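Cytochrome C-type biogenesis protein ccmF (Thermus thermophilus, PDB 6ZMQ) binds heme b within the membrane and probably takes part in attaching heme to apocytochrome c during cytochrome c maturation. Local coordinates at residues 206-211 with 337-342. Residues are numbered along the deposited sequence; the frame is centred on the assembly and turned at random.
Sequences YAVAAM and TGLGLG
In the helical membrane bundle of this heme lyase, V208 and M211 of helix 185-213 pack against L339 and G340 of helix 325-345. Both helices are predicted to span the membrane; their local axes run in the same general direction, 9.6 Å apart and inclined at 40°. V208 sits opposite G340, with 5.8 Å between the two CA atoms. Having no side chain, G340 presents bare backbone to its neighbour, and V208 CG2 lies over it, 4.1 Å from G340 CA. The other branch, V208 CG1, stands anti to its own backbone N (chi1 175°) and meets the forked end of L339, being 3.8 Å from L339 CG and about as far from both methyls. The first bond of L339 runs alongside the neighbouring helix rather than at it, and only its branched end comes close to V208. The same leucine touches a bound phosphatidylethanolamine, so the lipid lies against helix 325-345 beside this contact. One turn after V208, M211 reaches over with its thioether, and its side chain also packs on L343 and L344 of helix 325-345 and on F292 of helix 288-307. No hydrogen bond joins the two segments, and the packing is apolar apart from the G340 carbonyl. The methionine chain bends at its last torsion (chi3 -34°), and its terminal methyl CE ends 3.5 Å from G340 O.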
# COMPACT_ATOMS: atom_id res chain seq x y z
N TYR A 206 6.91 15.05 -13.27
CA TYR A 206 7.64 16.29 -13.01
C TYR A 206 9.14 16.06 -13.01
O TYR A 206 9.89 16.82 -13.65
CB TYR A 206 7.19 16.89 -11.68
CG TYR A 206 6.05 17.89 -11.74
CD1 TYR A 206 4.73 17.46 -11.81
CD2 TYR A 206 6.29 19.25 -11.68
CE1 TYR A 206 3.68 18.36 -11.84
CE2 TYR A 206 5.24 20.16 -11.70
CZ TYR A 206 3.94 19.71 -11.79
OH TYR A 206 2.90 20.61 -11.82
N ALA A 207 9.57 14.90 -12.46
CA ALA A 207 10.99 14.57 -12.40
C ALA A 207 11.55 14.31 -13.79
O ALA A 207 12.60 14.86 -14.14
CB ALA A 207 11.20 13.35 -11.53
N VAL A 208 10.80 13.58 -14.63
CA VAL A 208 11.27 13.32 -15.99
C VAL A 208 11.11 14.57 -16.82
O VAL A 208 11.86 14.80 -17.78
CB VAL A 208 10.54 12.06 -16.51
CG1 VAL A 208 10.86 11.75 -17.97
CG2 VAL A 208 10.93 10.87 -15.67
N ALA A 209 10.24 15.48 -16.37
CA ALA A 209 10.22 16.81 -16.92
C ALA A 209 11.45 17.60 -16.48
O ALA A 209 12.15 18.17 -17.33
CB ALA A 209 8.94 17.49 -16.48
N ALA A 210 11.78 17.54 -15.18
CA ALA A 210 12.78 18.42 -14.58
C ALA A 210 14.18 18.15 -15.13
O ALA A 210 14.85 19.08 -15.59
CB ALA A 210 12.79 18.27 -13.06
N MET A 211 14.56 16.88 -15.21
CA MET A 211 15.84 16.47 -15.77
C MET A 211 15.94 16.72 -17.27
O MET A 211 17.05 16.70 -17.81
CB MET A 211 16.08 14.98 -15.53
CG MET A 211 16.40 14.63 -14.09
SD MET A 211 16.15 12.88 -13.68
CE MET A 211 14.74 12.41 -14.69
N THR A 337 11.70 2.81 -15.62
CA THR A 337 13.00 2.85 -14.95
C THR A 337 14.12 3.32 -15.87
O THR A 337 14.97 4.13 -15.45
CB THR A 337 13.37 1.49 -14.34
OG1 THR A 337 12.92 0.42 -15.18
CG2 THR A 337 12.90 1.33 -12.91
N GLY A 338 14.12 2.86 -17.14
CA GLY A 338 15.16 3.26 -18.07
C GLY A 338 15.10 4.73 -18.43
O GLY A 338 16.13 5.39 -18.51
N LEU A 339 13.88 5.26 -18.57
CA LEU A 339 13.71 6.67 -18.93
C LEU A 339 14.14 7.60 -17.80
O LEU A 339 14.94 8.52 -18.03
CB LEU A 339 12.25 6.91 -19.32
CG LEU A 339 11.69 8.33 -19.29
CD1 LEU A 339 12.31 9.15 -20.40
CD2 LEU A 339 10.17 8.32 -19.39
N GLY A 340 13.65 7.35 -16.58
CA GLY A 340 14.01 8.21 -15.45
C GLY A 340 15.48 8.14 -15.09
O GLY A 340 16.14 9.18 -14.90
N LEU A 341 16.05 6.93 -15.04
CA LEU A 341 17.45 6.84 -14.67
C LEU A 341 18.38 7.15 -15.84
O LEU A 341 19.53 7.53 -15.60
CB LEU A 341 17.73 5.46 -14.06
CG LEU A 341 16.87 5.16 -12.82
CD1 LEU A 341 17.36 3.93 -12.09
CD2 LEU A 341 16.83 6.34 -11.83
N GLY A 342 17.89 7.11 -17.08
CA GLY A 342 18.69 7.62 -18.19
C GLY A 342 18.80 9.13 -18.18
O GLY A 342 19.88 9.69 -18.38